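Dipeptide Epimerase (Enterococcus faecalis V583, PDB 3K1G) belongs to the mandelate racemase/muconate lactonizing enzyme family, pairing an enolase-type N-terminal domain with a TIM-barrel-like domain whose pocket here holds serine and tyrosine. Local coordinates at residues Thr131-Gly136 and Asp156-Lys161; Ile299-Ala304 and Ala317-Thr322. All coordinates share one frame; numbering follows the deposited sequence.

Contact 1 (Thr131-Gly136 and Asp156-Lys161); sequences TDITLG and DTLKIK. With TYR (tyrosine), chain J; SER (serine), chain I.
Residues 133-135 and 157-161 run as neighbouring parallel strands, their directions 31° apart, joined where Lys159 N gives a nearly straight hydrogen bond to Ile133 O (3.0 Å), Leu135 N returns one to Lys159 O (2.7 Å), and Lys161 N closes on Leu135 O (3.1 Å). The amide of Ile133 and the carbonyl of Thr157 are buried with no partner in the model. On one face Thr134 stands beside Lys159, OG1 lying 3.4 Å from Lys159 CD. A small branched residue fits here: OG1 turns to Asp320 OD2, while CG2 packs 3.8 Å from Lys161 CG. With CG anti to the backbone N (chi1 -176°) and the chain extended beyond, Lys159 spans the distance from the strand to the ligand, where NZ donates a 2.8 Å hydrogen bond to tyrosine O while also pairing with Asp318 and Glu215. Lys161, bent at its second torsion, reaches tyrosine OXT and serine O only through weak bonds; Asp189 and Asn191 also hold its NZ. Asp132 OD2 passes 3.9 Å from Lys159 CB, but its charge is met by Arg187. The other face is apolar: Ile133 and Leu158 point the same way, CG2 of the former 3.6 Å from CD2 of the latter, and Leu135 and Ile160 continue this surface. Helix 140-153, the crossover of this right-handed beta-alpha-beta unit, covers that apolar face through Lys146, Ala147 and Met143, while strand 185-189 flanks 157-161 as the next barrel strand.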
loop_
_atom_site.group_PDB
_atom_site.type_symbol
_atom_site.label_atom_id
_atom_site.label_comp_id
_atom_site.label_asym_id
_atom_site.label_seq_id
_atom_site.Cartn_x
_atom_site.Cartn_y
_atom_site.Cartn_z
ATOM N N THR A 131 2.907 -1.951 -11.692
ATOM C CA THR A 131 3.314 -1.070 -10.614
ATOM C C THR A 131 4.483 -0.170 -10.964
ATOM O O THR A 131 5.299 -0.470 -11.843
ATOM C CB THR A 131 3.716 -1.865 -9.342
ATOM O OG1 THR A 131 4.093 -0.949 -8.305
ATOM C CG2 THR A 131 4.889 -2.783 -9.628
ATOM N N ASP A 132 4.547 0.951 -10.265
ATOM C CA ASP A 132 5.651 1.869 -10.432
ATOM C C ASP A 132 6.721 1.263 -9.525
ATOM O O ASP A 132 6.587 0.123 -9.065
ATOM C CB ASP A 132 5.270 3.275 -9.930
ATOM C CG ASP A 132 4.865 3.295 -8.453
ATOM O OD1 ASP A 132 5.377 2.450 -7.687
ATOM O OD2 ASP A 132 4.051 4.167 -8.052
ATOM N N ILE A 133 7.788 2.015 -9.290
ATOM C CA ILE A 133 8.847 1.589 -8.390
ATOM C C ILE A 133 9.273 2.906 -7.765
ATOM O O ILE A 133 9.356 3.926 -8.454
ATOM C CB ILE A 133 10.013 0.899 -9.131
ATOM C CG1 ILE A 133 10.943 0.240 -8.108
ATOM C CG2 ILE A 133 10.780 1.908 -9.988
ATOM C CD1 ILE A 133 11.943 -0.740 -8.715
ATOM N N THR A 134 9.508 2.899 -6.460
ATOM C CA THR A 134 9.865 4.122 -5.759
ATOM C C THR A 134 11.363 4.399 -5.681
ATOM O O THR A 134 12.188 3.488 -5.788
ATOM C CB THR A 134 9.276 4.112 -4.324
ATOM O OG1 THR A 134 7.868 3.855 -4.391
ATOM C CG2 THR A 134 9.489 5.453 -3.642
ATOM N N LEU A 135 11.693 5.678 -5.526
ATOM C CA LEU A 135 13.071 6.124 -5.389
ATOM C C LEU A 135 13.122 6.890 -4.080
ATOM O O LEU A 135 12.518 7.960 -3.949
ATOM C CB LEU A 135 13.475 7.050 -6.541
ATOM C CG LEU A 135 13.511 6.498 -7.965
ATOM C CD1 LEU A 135 13.989 7.592 -8.897
ATOM C CD2 LEU A 135 14.430 5.295 -8.050
ATOM N N GLY A 136 13.822 6.326 -3.101
ATOM C CA GLY A 136 13.941 6.968 -1.805
ATOM C C GLY A 136 14.760 8.236 -1.889
ATOM O O GLY A 136 15.646 8.350 -2.737
ATOM N N ASP A 156 7.794 2.238 -16.403
ATOM C CA ASP A 156 7.323 3.420 -17.107
ATOM C C ASP A 156 6.867 4.506 -16.147
ATOM O O ASP A 156 6.652 5.651 -16.549
ATOM C CB ASP A 156 6.181 3.042 -18.042
ATOM C CG ASP A 156 6.642 2.168 -19.192
ATOM O OD1 ASP A 156 5.781 1.543 -19.849
ATOM O OD2 ASP A 156 7.869 2.113 -19.447
ATOM N N THR A 157 6.702 4.145 -14.879
ATOM C CA THR A 157 6.296 5.117 -13.875
ATOM C C THR A 157 7.273 5.056 -12.715
ATOM O O THR A 157 7.741 3.985 -12.340
ATOM C CB THR A 157 4.878 4.840 -13.338
ATOM O OG1 THR A 157 3.957 4.774 -14.433
ATOM C CG2 THR A 157 4.445 5.954 -12.383
ATOM N N LEU A 158 7.586 6.210 -12.150
ATOM C CA LEU A 158 8.506 6.254 -11.037
ATOM C C LEU A 158 7.918 7.093 -9.922
ATOM O O LEU A 158 7.356 8.163 -10.165
ATOM C CB LEU A 158 9.849 6.844 -11.475
ATOM C CG LEU A 158 10.556 6.134 -12.631
ATOM C CD1 LEU A 158 11.888 6.813 -12.897
ATOM C CD2 LEU A 158 10.767 4.671 -12.296
ATOM N N LYS A 159 8.022 6.583 -8.700
ATOM C CA LYS A 159 7.542 7.313 -7.538
ATOM C C LYS A 159 8.809 7.939 -6.958
ATOM O O LYS A 159 9.778 7.242 -6.672
ATOM C CB LYS A 159 6.883 6.363 -6.525
ATOM C CG LYS A 159 6.276 7.080 -5.317
ATOM C CD LYS A 159 5.371 6.160 -4.507
ATOM C CE LYS A 159 4.747 6.897 -3.337
ATOM N NZ LYS A 159 3.747 6.061 -2.616
ATOM N N ILE A 160 8.799 9.257 -6.808
ATOM C CA ILE A 160 9.957 9.976 -6.304
ATOM C C ILE A 160 9.683 10.636 -4.963
ATOM O O ILE A 160 8.788 11.467 -4.846
ATOM C CB ILE A 160 10.392 11.060 -7.314
ATOM C CG1 ILE A 160 10.681 10.405 -8.667
ATOM C CG2 ILE A 160 11.609 11.816 -6.783
ATOM C CD1 ILE A 160 10.874 11.394 -9.795
ATOM N N LYS A 161 10.472 10.266 -3.958
ATOM C CA LYS A 161 10.317 10.822 -2.618
ATOM C C LYS A 161 11.048 12.154 -2.471
ATOM O O LYS A 161 12.128 12.347 -3.028
ATOM C CB LYS A 161 10.844 9.826 -1.577
ATOM C CG LYS A 161 10.020 8.547 -1.458
ATOM C CD LYS A 161 8.702 8.827 -0.750
ATOM C CE LYS A 161 7.904 7.553 -0.522
ATOM N NZ LYS A 161 6.646 7.831 0.225
HETATM N N TYR J . 5.099 3.483 1.102
HETATM C CA TYR J . 4.823 4.628 1.972
HETATM C C TYR J . 4.128 5.762 1.227
HETATM O O TYR J . 3.625 5.514 0.112
HETATM C CB TYR J . 6.119 5.153 2.598
HETATM C CG TYR J . 6.727 4.233 3.632
HETATM C CD1 TYR J . 8.108 4.168 3.799
HETATM C CD2 TYR J . 5.925 3.428 4.449
HETATM C CE1 TYR J . 8.682 3.326 4.747
HETATM C CE2 TYR J . 6.492 2.577 5.401
HETATM C CZ TYR J . 7.872 2.534 5.541
HETATM O OH TYR J . 8.454 1.688 6.456
HETATM O OXT TYR J . 4.084 6.881 1.788
HETATM N N SER I . 6.513 2.594 -2.206
HETATM C CA SER I . 5.996 2.320 -0.829
HETATM C C SER I . 5.797 3.603 -0.023
HETATM O O SER I . 6.258 4.679 -0.420
HETATM C CB SER I . 6.947 1.370 -0.088
HETATM O OG SER I . 8.295 1.801 -0.187
#

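Contact 2 (Ile299-Ala304 and Ala317-Thr322). With SER (serine), chain I.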
loop_
_atom_site.group_PDB
_atom_site.type_symbol
_atom_site.label_atom_id
_atom_site.label_comp_id
_atom_site.label_asym_id
_atom_site.label_seq_id
_atom_site.Cartn_x
_atom_site.Cartn_y
_atom_site.Cartn_z
ATOM N N ILE A 299 3.292 -11.696 1.023
ATOM C CA ILE A 299 1.884 -11.915 1.314
ATOM C C ILE A 299 1.042 -10.644 1.200
ATOM O O ILE A 299 -0.000 -10.642 0.545
ATOM C CB ILE A 299 1.698 -12.545 2.707
ATOM C CG1 ILE A 299 2.350 -13.931 2.722
ATOM C CG2 ILE A 299 0.204 -12.648 3.039
ATOM C CD1 ILE A 299 2.518 -14.519 4.108
ATOM N N GLY A 300 1.503 -9.567 1.818
ATOM C CA GLY A 300 0.767 -8.323 1.766
ATOM C C GLY A 300 0.721 -7.730 0.374
ATOM O O GLY A 300 -0.293 -7.160 -0.035
ATOM N N ILE A 301 1.830 -7.846 -0.353
ATOM C CA ILE A 301 1.894 -7.311 -1.700
ATOM C C ILE A 301 0.982 -8.131 -2.605
ATOM O O ILE A 301 0.255 -7.581 -3.425
ATOM C CB ILE A 301 3.351 -7.323 -2.237
ATOM C CG1 ILE A 301 4.200 -6.324 -1.442
ATOM C CG2 ILE A 301 3.379 -6.959 -3.708
ATOM C CD1 ILE A 301 3.766 -4.875 -1.582
ATOM N N THR A 302 1.001 -9.446 -2.441
ATOM C CA THR A 302 0.158 -10.294 -3.259
ATOM C C THR A 302 -1.317 -9.962 -3.027
ATOM O O THR A 302 -2.069 -9.774 -3.978
ATOM C CB THR A 302 0.420 -11.778 -2.967
ATOM O OG1 THR A 302 1.804 -12.065 -3.212
ATOM C CG2 THR A 302 -0.440 -12.665 -3.871
ATOM N N ALA A 303 -1.721 -9.875 -1.765
ATOM C CA ALA A 303 -3.104 -9.545 -1.432
ATOM C C ALA A 303 -3.505 -8.234 -2.097
ATOM O O ALA A 303 -4.560 -8.140 -2.734
ATOM C CB ALA A 303 -3.265 -9.436 0.071
ATOM N N ALA A 304 -2.657 -7.226 -1.947
ATOM C CA ALA A 304 -2.917 -5.920 -2.541
ATOM C C ALA A 304 -3.051 -6.018 -4.066
ATOM O O ALA A 304 -3.926 -5.379 -4.658
ATOM C CB ALA A 304 -1.809 -4.947 -2.165
ATOM N N ALA A 317 -0.881 1.725 -9.193
ATOM C CA ALA A 317 -0.327 0.787 -8.229
ATOM C C ALA A 317 1.099 1.115 -7.823
ATOM O O ALA A 317 1.943 1.437 -8.662
ATOM C CB ALA A 317 -0.386 -0.620 -8.782
ATOM N N ASP A 318 1.349 1.023 -6.522
ATOM C CA ASP A 318 2.663 1.265 -5.943
ATOM C C ASP A 318 2.919 0.075 -5.016
ATOM O O ASP A 318 2.888 0.199 -3.796
ATOM C CB ASP A 318 2.672 2.585 -5.164
ATOM C CG ASP A 318 3.999 2.847 -4.476
ATOM O OD1 ASP A 318 5.039 2.398 -5.002
ATOM O OD2 ASP A 318 4.002 3.514 -3.420
ATOM N N LEU A 319 3.140 -1.080 -5.632
ATOM C CA LEU A 319 3.387 -2.340 -4.940
ATOM C C LEU A 319 4.807 -2.777 -5.267
ATOM O O LEU A 319 5.026 -3.693 -6.059
ATOM C CB LEU A 319 2.387 -3.397 -5.423
ATOM C CG LEU A 319 0.910 -3.034 -5.241
ATOM C CD1 LEU A 319 0.027 -4.130 -5.813
ATOM C CD2 LEU A 319 0.621 -2.819 -3.770
ATOM N N ASP A 320 5.769 -2.117 -4.631
ATOM C CA ASP A 320 7.185 -2.371 -4.865
ATOM C C ASP A 320 7.951 -2.839 -3.628
ATOM O O ASP A 320 9.184 -2.850 -3.630
ATOM C CB ASP A 320 7.831 -1.086 -5.384
ATOM C CG ASP A 320 7.644 0.073 -4.431
ATOM O OD1 ASP A 320 6.801 -0.047 -3.513
ATOM O OD2 ASP A 320 8.326 1.108 -4.598
ATOM N N ALA A 321 7.233 -3.222 -2.578
ATOM C CA ALA A 321 7.889 -3.665 -1.354
ATOM C C ALA A 321 8.788 -4.892 -1.557
ATOM O O ALA A 321 9.876 -4.967 -0.981
ATOM C CB ALA A 321 6.842 -3.946 -0.270
ATOM N N THR A 322 8.360 -5.843 -2.384
ATOM C CA THR A 322 9.157 -7.050 -2.600
ATOM C C THR A 322 10.412 -6.840 -3.448
ATOM O O THR A 322 11.255 -7.738 -3.538
ATOM C CB THR A 322 8.341 -8.162 -3.269
ATOM O OG1 THR A 322 8.154 -7.840 -4.651
ATOM C CG2 THR A 322 6.987 -8.325 -2.589
HETATM N N SER I . 6.513 2.594 -2.206
HETATM C CA SER I . 5.996 2.320 -0.829
HETATM C C SER I . 5.797 3.603 -0.023
HETATM O O SER I . 6.258 4.679 -0.420
HETATM C CB SER I . 6.947 1.370 -0.088
HETATM O OG SER I . 8.295 1.801 -0.187
#
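Ile301 lays its ethyl arm against the loop at Ala321 and Thr322, and the packing is closest where its CD1 meets Ala321 CB at 3.5 Å, tighter than usual for two carbons. CG1 is anti to the carbonyl carbon, and chi2 of -63° swings CD1 over to Ala321 CB; the small methyl of Ala321 lets the ethyl arm come this close. Alongside, Ile301 CG1 lies 3.6 Å from Thr322 CG2, the threonine turning its methyl to the helix and its OG1 to Ser335 O. One turn on, Ala304 CB abuts Leu319 CD2 at 3.6 Å. Helix 298-310 is the connection between strands 287-290 and 314-317 of the TIM-barrel-like domain, and the residues packed on it belong to the loop leaving the latter strand. The join has no hydrogen bonds and is looser in the middle, where the side chains of Ile301 and Leu319 pass in opposite directions, CG2 and CB 4.1 Å apart. Away from the helix the loop becomes polar, turning Asp318 and Asp320 to the pocket. Serine N donates to Asp318 OD2 at 2.9 Å and to Asp320 OD1 at 3.0 Å, with weak bonds to the second oxygen of each carboxylate.

Although their centres lie about 14 Å apart, contact 1 and contact 2 meet at the pocket, because the first and last parallel strands of the barrel are neighbours there. Lys159 NZ forms a salt bridge of 2.7 Å with Asp318 OD2, and Thr134 OG1 lies 2.9 Å from serine N. Segments 156-161 and 317-322 serve different atoms of the ligand, the lysines its oxygens and the aspartates its amino nitrogen. Serine C and tyrosine N are 1.3 Å apart, the length of a peptide bond. Asp132 OD1 and Asp318 OD1 approach to 2.7 Å, and a magnesium ion sits about 4 Å from the Lys159 side chain.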